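Local coordinates for protein Dye-decolorizing peroxidase (Irpex lacteus, PDB 7D8M) that probably acts as a heme b peroxidase of the DyP type, using hydrogen peroxide to oxidise dyes and other substrates, at residues T310-T316 with L396-I402; D172-P177 with H332-A336. The contacts are given in a common frame with arbitrary orientation. Residue numbers count along the deposited sequence, not the author numbering.

Interaction 1: residues T310-T316 with L396-I402. With HEM (protoporphyrin IX containing Fe), chain B.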
loop_
_atom_site.group_PDB
_atom_site.type_symbol
_atom_site.label_atom_id
_atom_site.label_comp_id
_atom_site.label_asym_id
_atom_site.label_seq_id
_atom_site.Cartn_x
_atom_site.Cartn_y
_atom_site.Cartn_z
ATOM N N THR A 310 6.417 5.997 -17.359
ATOM C CA THR A 310 5.122 5.578 -16.859
ATOM C C THR A 310 5.158 4.252 -16.110
ATOM O O THR A 310 4.093 3.747 -15.750
ATOM C CB THR A 310 4.151 5.470 -18.029
ATOM O OG1 THR A 310 4.735 4.621 -19.018
ATOM C CG2 THR A 310 3.915 6.837 -18.642
ATOM N N ALA A 311 6.331 3.649 -15.914
ATOM C CA ALA A 311 6.401 2.434 -15.110
ATOM C C ALA A 311 5.817 2.681 -13.735
ATOM O O ALA A 311 5.983 3.754 -13.153
ATOM C CB ALA A 311 7.838 1.949 -14.938
ATOM N N HIS A 312 5.167 1.645 -13.203
ATOM C CA HIS A 312 4.446 1.765 -11.947
ATOM C C HIS A 312 5.303 2.402 -10.860
ATOM O O HIS A 312 4.919 3.418 -10.273
ATOM C CB HIS A 312 3.965 0.387 -11.504
ATOM C CG HIS A 312 3.244 0.407 -10.196
ATOM N ND1 HIS A 312 2.280 1.349 -9.901
ATOM C CD2 HIS A 312 3.351 -0.381 -9.102
ATOM C CE1 HIS A 312 1.812 1.130 -8.684
ATOM N NE2 HIS A 312 2.447 0.089 -8.180
ATOM N N ILE A 313 6.486 1.830 -10.592
ATOM C CA ILE A 313 7.297 2.331 -9.482
ATOM C C ILE A 313 7.843 3.718 -9.782
ATOM O O ILE A 313 8.114 4.492 -8.857
ATOM C CB ILE A 313 8.435 1.354 -9.120
ATOM C CG1 ILE A 313 9.496 1.277 -10.225
ATOM C CG2 ILE A 313 7.877 -0.025 -8.758
ATOM C CD1 ILE A 313 10.779 0.619 -9.767
ATOM N N ARG A 314 8.019 4.063 -11.064
ATOM C CA ARG A 314 8.506 5.392 -11.410
ATOM C C ARG A 314 7.385 6.435 -11.367
ATOM O O ARG A 314 7.653 7.623 -11.150
ATOM C CB ARG A 314 9.184 5.349 -12.790
ATOM C CG ARG A 314 9.952 6.628 -13.158
ATOM C CD ARG A 314 10.740 6.509 -14.489
ATOM N NE ARG A 314 11.589 7.683 -14.713
ATOM C CZ ARG A 314 12.669 7.698 -15.493
ATOM N NH1 ARG A 314 13.051 6.603 -16.142
ATOM N NH2 ARG A 314 13.373 8.814 -15.621
ATOM N N LYS A 315 6.131 6.014 -11.569
ATOM C CA LYS A 315 4.998 6.913 -11.362
ATOM C C LYS A 315 4.787 7.201 -9.872
ATOM O O LYS A 315 4.593 8.356 -9.474
ATOM C CB LYS A 315 3.735 6.302 -11.973
ATOM C CG LYS A 315 3.571 6.528 -13.476
ATOM C CD LYS A 315 2.917 7.887 -13.763
ATOM C CE LYS A 315 1.856 7.788 -14.860
ATOM N NZ LYS A 315 1.261 9.127 -15.167
ATOM N N THR A 316 4.830 6.166 -9.033
ATOM C CA THR A 316 4.477 6.334 -7.619
ATOM C C THR A 316 5.642 6.798 -6.757
ATOM O O THR A 316 5.416 7.257 -5.631
ATOM C CB THR A 316 3.943 5.030 -7.031
ATOM O OG1 THR A 316 4.946 4.009 -7.155
ATOM C CG2 THR A 316 2.674 4.608 -7.747
ATOM N N LEU A 396 2.874 10.394 -22.359
ATOM C CA LEU A 396 3.050 9.678 -21.102
ATOM C C LEU A 396 1.885 8.729 -20.875
ATOM O O LEU A 396 2.000 7.531 -21.161
ATOM C CB LEU A 396 3.203 10.679 -19.954
ATOM C CG LEU A 396 4.325 11.696 -20.195
ATOM C CD1 LEU A 396 4.128 12.982 -19.409
ATOM C CD2 LEU A 396 5.702 11.098 -19.919
ATOM N N GLY A 397 0.753 9.251 -20.395
ATOM C CA GLY A 397 -0.401 8.414 -20.140
ATOM C C GLY A 397 -0.441 7.913 -18.706
ATOM O O GLY A 397 0.246 8.423 -17.814
ATOM N N LEU A 398 -1.251 6.876 -18.494
ATOM C CA LEU A 398 -1.538 6.371 -17.157
ATOM C C LEU A 398 -0.518 5.325 -16.716
ATOM O O LEU A 398 0.142 4.670 -17.533
ATOM C CB LEU A 398 -2.937 5.755 -17.099
ATOM C CG LEU A 398 -4.139 6.626 -17.467
ATOM C CD1 LEU A 398 -5.428 5.972 -16.974
ATOM C CD2 LEU A 398 -3.981 8.045 -16.914
ATOM N N ASP A 399 -0.397 5.180 -15.396
ATOM C CA ASP A 399 0.248 4.021 -14.816
ATOM C C ASP A 399 -0.420 2.767 -15.386
ATOM O O ASP A 399 -1.648 2.637 -15.308
ATOM C CB ASP A 399 0.108 4.100 -13.295
ATOM C CG ASP A 399 0.813 2.966 -12.550
ATOM O OD1 ASP A 399 0.661 1.783 -12.926
ATOM O OD2 ASP A 399 1.502 3.269 -11.552
ATOM N N PRO A 400 0.331 1.863 -16.017
ATOM C CA PRO A 400 -0.306 0.709 -16.659
ATOM C C PRO A 400 -0.699 -0.386 -15.683
ATOM O O PRO A 400 -1.360 -1.349 -16.090
ATOM C CB PRO A 400 0.773 0.229 -17.640
ATOM C CG PRO A 400 2.052 0.607 -16.952
ATOM C CD PRO A 400 1.777 1.923 -16.297
ATOM N N VAL A 401 -0.345 -0.256 -14.408
ATOM C CA VAL A 401 -0.754 -1.220 -13.392
ATOM C C VAL A 401 -1.995 -0.681 -12.685
ATOM O O VAL A 401 -3.081 -1.256 -12.809
ATOM C CB VAL A 401 0.407 -1.516 -12.419
ATOM C CG1 VAL A 401 0.015 -2.545 -11.327
ATOM C CG2 VAL A 401 1.620 -2.018 -13.204
ATOM N N ILE A 402 -1.870 0.453 -11.996
ATOM C CA ILE A 402 -2.938 0.962 -11.142
ATOM C C ILE A 402 -3.670 2.162 -11.727
ATOM O O ILE A 402 -4.650 2.615 -11.117
ATOM C CB ILE A 402 -2.414 1.309 -9.735
ATOM C CG1 ILE A 402 -1.354 2.414 -9.814
ATOM C CG2 ILE A 402 -1.903 0.049 -9.037
ATOM C CD1 ILE A 402 -1.150 3.192 -8.494
HETATM C CHA HEM B . 5.852 -0.714 -5.728
HETATM C CHB HEM B . 2.625 -3.993 -7.263
HETATM C CHC HEM B . -0.980 -1.061 -5.839
HETATM C CHD HEM B . 2.243 2.405 -4.776
HETATM C C1A HEM B . 5.305 -1.866 -6.247
HETATM C C2A HEM B . 6.037 -3.038 -6.691
HETATM C C3A HEM B . 5.136 -3.948 -7.103
HETATM C C4A HEM B . 3.815 -3.381 -6.933
HETATM C CMA HEM B . 5.402 -5.356 -7.665
HETATM C CAA HEM B . 7.583 -3.176 -6.666
HETATM C CBA HEM B . 8.041 -3.744 -5.323
HETATM C CGA HEM B . 8.575 -2.656 -4.411
HETATM O O1A HEM B . 9.220 -1.706 -4.914
HETATM O O2A HEM B . 8.379 -2.752 -3.167
HETATM C C1B HEM B . 1.378 -3.494 -6.974
HETATM C C2B HEM B . 0.137 -4.211 -7.152
HETATM C C3B HEM B . -0.861 -3.392 -6.767
HETATM C C4B HEM B . -0.276 -2.147 -6.322
HETATM C CMB HEM B . 0.054 -5.654 -7.730
HETATM C CAB HEM B . -2.387 -3.649 -6.720
HETATM C CBB HEM B . -2.930 -4.872 -6.722
HETATM C C1C HEM B . -0.441 0.166 -5.491
HETATM C C2C HEM B . -1.175 1.375 -5.156
HETATM C C3C HEM B . -0.277 2.335 -4.855
HETATM C C4C HEM B . 1.047 1.762 -5.013
HETATM C CMC HEM B . -2.721 1.455 -5.139
HETATM C CAC HEM B . -0.503 3.815 -4.450
HETATM C CBC HEM B . -1.616 4.501 -4.766
HETATM C C1D HEM B . 3.491 1.821 -4.823
HETATM C C2D HEM B . 4.737 2.380 -4.322
HETATM C C3D HEM B . 5.724 1.525 -4.589
HETATM C C4D HEM B . 5.148 0.381 -5.271
HETATM C CMD HEM B . 4.919 3.732 -3.612
HETATM C CAD HEM B . 7.214 1.724 -4.245
HETATM C CBD HEM B . 7.883 2.468 -5.405
HETATM C CGD HEM B . 9.329 2.798 -5.100
HETATM O O1D HEM B . 10.174 2.670 -6.023
HETATM O O2D HEM B . 9.644 3.177 -3.937
HETATM N NA HEM B . 3.960 -2.108 -6.417
HETATM N NB HEM B . 1.098 -2.233 -6.463
HETATM N NC HEM B . 0.902 0.447 -5.402
HETATM N ND HEM B . 3.774 0.587 -5.383
HETATM FE FE HEM B . 2.409 -0.770 -6.071
#
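L396 enters beside T310, whose methyl CG2 lies 3.2 Å from L396 O, while the hydroxyl OG1 of T310 is hydrogen-bonded to F411 O. At G397 the backbone takes angles (phi 93°, psi -163°) that would jam a CB against the preceding carbonyl, so glycine suits the place. Its own carbonyl is turned to K315, and NZ of K315 donates to G397 O at 2.9 Å; F386 O and W380 O also accept from this buried ammonium. L398 turns its side chain away. D399 follows: its OD2 accepts a hydrogen bond from H312 ND1 at 2.6 Å, straight at 179°. D399 OD1 accepts from V401 N at 2.7 Å, an Asx turn. I402 N also donates to D399 OD1, at 3.0 Å, completing an Asx motif; together they hold the carboxylate in place. P400 packs its CD 3.0 Å from T310 O. V401 lays its CB over one face of the H312 ring, and I402 places CG1 3.6 Å from H312 CE1 and CG2 3.5 Å from CHC of the heme. Thus oriented, H312 NE2 binds the heme iron at 2.3 Å: the proximal histidine hydrogen-bonded to a buried carboxylate familiar from heme peroxidases.

Interaction 2: residues D172-P177 with H332-A336. With HEM (protoporphyrin IX containing Fe), chain B; OXY (oxygen molecule), chain C.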
loop_
_atom_site.group_PDB
_atom_site.type_symbol
_atom_site.label_atom_id
_atom_site.label_comp_id
_atom_site.label_asym_id
_atom_site.label_seq_id
_atom_site.Cartn_x
_atom_site.Cartn_y
_atom_site.Cartn_z
ATOM N N ASP A 172 7.384 -8.178 -4.072
ATOM C CA ASP A 172 6.800 -6.962 -3.536
ATOM C C ASP A 172 7.445 -6.660 -2.189
ATOM O O ASP A 172 8.230 -7.454 -1.659
ATOM C CB ASP A 172 5.276 -7.117 -3.404
ATOM C CG ASP A 172 4.551 -5.785 -3.386
ATOM O OD1 ASP A 172 5.214 -4.746 -3.157
ATOM O OD2 ASP A 172 3.313 -5.781 -3.585
ATOM N N GLY A 173 7.105 -5.503 -1.630
ATOM C CA GLY A 173 7.694 -5.109 -0.365
ATOM C C GLY A 173 9.178 -4.831 -0.428
ATOM O O GLY A 173 9.884 -5.075 0.551
ATOM N N ILE A 174 9.677 -4.331 -1.557
ATOM C CA ILE A 174 11.099 -4.016 -1.681
ATOM C C ILE A 174 11.403 -2.609 -1.193
ATOM O O ILE A 174 12.255 -2.421 -0.319
ATOM C CB ILE A 174 11.574 -4.206 -3.137
ATOM C CG1 ILE A 174 11.407 -5.663 -3.576
ATOM C CG2 ILE A 174 13.027 -3.760 -3.272
ATOM C CD1 ILE A 174 11.495 -5.860 -5.088
ATOM N N SER A 175 10.714 -1.600 -1.738
ATOM C CA SER A 175 11.053 -0.196 -1.513
ATOM C C SER A 175 10.023 0.458 -0.594
ATOM O O SER A 175 8.855 0.618 -0.969
ATOM C CB SER A 175 11.137 0.550 -2.842
ATOM O OG SER A 175 11.543 1.889 -2.638
ATOM N N ASN A 176 10.462 0.854 0.598
ATOM C CA ASN A 176 9.653 1.634 1.526
ATOM C C ASN A 176 10.550 2.635 2.225
ATOM O O ASN A 176 11.716 2.330 2.504
ATOM C CB ASN A 176 8.970 0.764 2.592
ATOM C CG ASN A 176 7.776 0.043 2.062
ATOM O OD1 ASN A 176 6.759 0.658 1.717
ATOM N ND2 ASN A 176 7.892 -1.276 1.966
ATOM N N PRO A 177 10.034 3.818 2.551
ATOM C CA PRO A 177 10.856 4.798 3.262
ATOM C C PRO A 177 11.140 4.341 4.681
ATOM O O PRO A 177 10.413 3.532 5.263
ATOM C CB PRO A 177 9.985 6.056 3.260
ATOM C CG PRO A 177 8.584 5.492 3.326
ATOM C CD PRO A 177 8.634 4.273 2.423
ATOM N N HIS A 332 6.410 10.281 0.034
ATOM C CA HIS A 332 6.717 8.897 0.368
ATOM C C HIS A 332 5.732 8.364 1.403
ATOM O O HIS A 332 5.173 9.123 2.200
ATOM C CB HIS A 332 8.149 8.789 0.877
ATOM C CG HIS A 332 9.172 9.103 -0.174
ATOM N ND1 HIS A 332 9.883 8.124 -0.835
ATOM C CD2 HIS A 332 9.588 10.285 -0.688
ATOM C CE1 HIS A 332 10.696 8.691 -1.713
ATOM N NE2 HIS A 332 10.534 10.001 -1.647
ATOM N N ALA A 333 5.505 7.048 1.368
ATOM C CA ALA A 333 4.591 6.393 2.302
ATOM C C ALA A 333 4.961 4.920 2.367
ATOM O O ALA A 333 5.599 4.386 1.456
ATOM C CB ALA A 333 3.132 6.577 1.876
ATOM N N ILE A 334 4.552 4.264 3.450
ATOM C CA ILE A 334 4.939 2.882 3.718
ATOM C C ILE A 334 3.784 1.951 3.372
ATOM O O ILE A 334 2.673 2.103 3.897
ATOM C CB ILE A 334 5.359 2.694 5.184
ATOM C CG1 ILE A 334 6.646 3.466 5.489
ATOM C CG2 ILE A 334 5.514 1.212 5.499
ATOM C CD1 ILE A 334 6.979 3.513 6.977
ATOM N N ARG A 335 4.053 0.964 2.521
ATOM C CA ARG A 335 3.072 -0.059 2.186
ATOM C C ARG A 335 3.271 -1.281 3.081
ATOM O O ARG A 335 4.403 -1.705 3.329
ATOM C CB ARG A 335 3.190 -0.449 0.706
ATOM C CG ARG A 335 2.863 0.696 -0.269
ATOM C CD ARG A 335 3.365 0.421 -1.700
ATOM N NE ARG A 335 4.806 0.254 -1.720
ATOM C CZ ARG A 335 5.419 -0.833 -2.171
ATOM N NH1 ARG A 335 4.703 -1.841 -2.650
ATOM N NH2 ARG A 335 6.742 -0.922 -2.126
ATOM N N ALA A 336 2.158 -1.844 3.568
ATOM C CA ALA A 336 2.198 -2.967 4.504
ATOM C C ALA A 336 1.108 -3.987 4.203
ATOM O O ALA A 336 0.674 -4.731 5.095
ATOM C CB ALA A 336 2.075 -2.483 5.961
HETATM C CHA HEM B . 5.852 -0.714 -5.728
HETATM C CHB HEM B . 2.625 -3.993 -7.263
HETATM C CHC HEM B . -0.980 -1.061 -5.839
HETATM C CHD HEM B . 2.243 2.405 -4.776
HETATM C C1A HEM B . 5.305 -1.866 -6.247
HETATM C C2A HEM B . 6.037 -3.038 -6.691
HETATM C C3A HEM B . 5.136 -3.948 -7.103
HETATM C C4A HEM B . 3.815 -3.381 -6.933
HETATM C CMA HEM B . 5.402 -5.356 -7.665
HETATM C CAA HEM B . 7.583 -3.176 -6.666
HETATM C CBA HEM B . 8.041 -3.744 -5.323
HETATM C CGA HEM B . 8.575 -2.656 -4.411
HETATM O O1A HEM B . 9.220 -1.706 -4.914
HETATM O O2A HEM B . 8.379 -2.752 -3.167
HETATM C C1B HEM B . 1.378 -3.494 -6.974
HETATM C C2B HEM B . 0.137 -4.211 -7.152
HETATM C C3B HEM B . -0.861 -3.392 -6.767
HETATM C C4B HEM B . -0.276 -2.147 -6.322
HETATM C CMB HEM B . 0.054 -5.654 -7.730
HETATM C CAB HEM B . -2.387 -3.649 -6.720
HETATM C CBB HEM B . -2.930 -4.872 -6.722
HETATM C C1C HEM B . -0.441 0.166 -5.491
HETATM C C2C HEM B . -1.175 1.375 -5.156
HETATM C C3C HEM B . -0.277 2.335 -4.855
HETATM C C4C HEM B . 1.047 1.762 -5.013
HETATM C CMC HEM B . -2.721 1.455 -5.139
HETATM C CAC HEM B . -0.503 3.815 -4.450
HETATM C CBC HEM B . -1.616 4.501 -4.766
HETATM C C1D HEM B . 3.491 1.821 -4.823
HETATM C C2D HEM B . 4.737 2.380 -4.322
HETATM C C3D HEM B . 5.724 1.525 -4.589
HETATM C C4D HEM B . 5.148 0.381 -5.271
HETATM C CMD HEM B . 4.919 3.732 -3.612
HETATM C CAD HEM B . 7.214 1.724 -4.245
HETATM C CBD HEM B . 7.883 2.468 -5.405
HETATM C CGD HEM B . 9.329 2.798 -5.100
HETATM O O1D HEM B . 10.174 2.670 -6.023
HETATM O O2D HEM B . 9.644 3.177 -3.937
HETATM N NA HEM B . 3.960 -2.108 -6.417
HETATM N NB HEM B . 1.098 -2.233 -6.463
HETATM N NC HEM B . 0.902 0.447 -5.402
HETATM N ND HEM B . 3.774 0.587 -5.383
HETATM FE FE HEM B . 2.409 -0.770 -6.071
HETATM O O1 OXY C . 1.786 -3.227 -1.894
HETATM O O2 OXY C . 2.065 -3.343 -3.088
HETATM O O HOH W 1 6.337 2.347 -0.380
#
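This contact forms part of the distal side of the heme pocket: D172 and G173 close the GXXDG motif of DyP-type peroxidases, and R335, on strand 334-340, is the distal arginine facing them. The guanidinium of R335 is shared among several partners. Its NH1 makes a salt bridge with D172 OD1 at 3.0 Å, and its NH2 donates to S175 O at 2.9 Å. R335 NH2 also donates to the heme propionate oxygen O2A at 2.7 Å, and one face of the group lies over the porphyrin. Arginine suits the place because its several N-H donors point in different directions and its charge is matched by D172 and the propionate. D172 OD1 also accepts from G173 N at 2.5 Å, and G173, with phi at 66°, lets the chain turn sharply. Beyond it I174 N and S175 N reach O2A of the heme at 2.6 and 3.0 Å, and S175 OG holds O2D of the other propionate at 2.6 Å. N176 OD1 accepts from R335 N at 2.8 Å. A water accepts from R335 NE at 2.9 Å and lies within hydrogen-bonding reach of N176 OD1 (2.7 Å) and A333 O (2.8 Å). P177 packs against I334 at the other end, P177 CG 3.5 Å from I334 CG1. An oxygen molecule, probably from the crystallisation liquor, sits near the acid on the distal side, its O2 2.8 Å from D172 OD2 and weakly hydrogen-bonded to R335 NH1 at 3.1 Å. Acid and cation side by side above the heme are consistent with this family's proposed proton transfer and charge stabilisation during peroxide cleavage.

Interactions 1 and 2 serve opposite faces of one heme: the first supplies the proximal ligand, the second the distal acid and arginine. Their centres are 16 Å apart and their nearest atoms about 6 Å, so they do not touch and the porphyrin joins them. Along the chain the segments alternate, 172-177, 310-316, 332-336 and 396-402, and each contact draws together distant parts of the sequence. Between helix 312-316 and strand 334-340, an outermost strand of a four-stranded antiparallel sheet, lie N317 and R319, which also bind the heme. The chain thus passes from one face to the other, and in these two contacts the cofactor is held by loops, a short helix and the edge strand of a sheet.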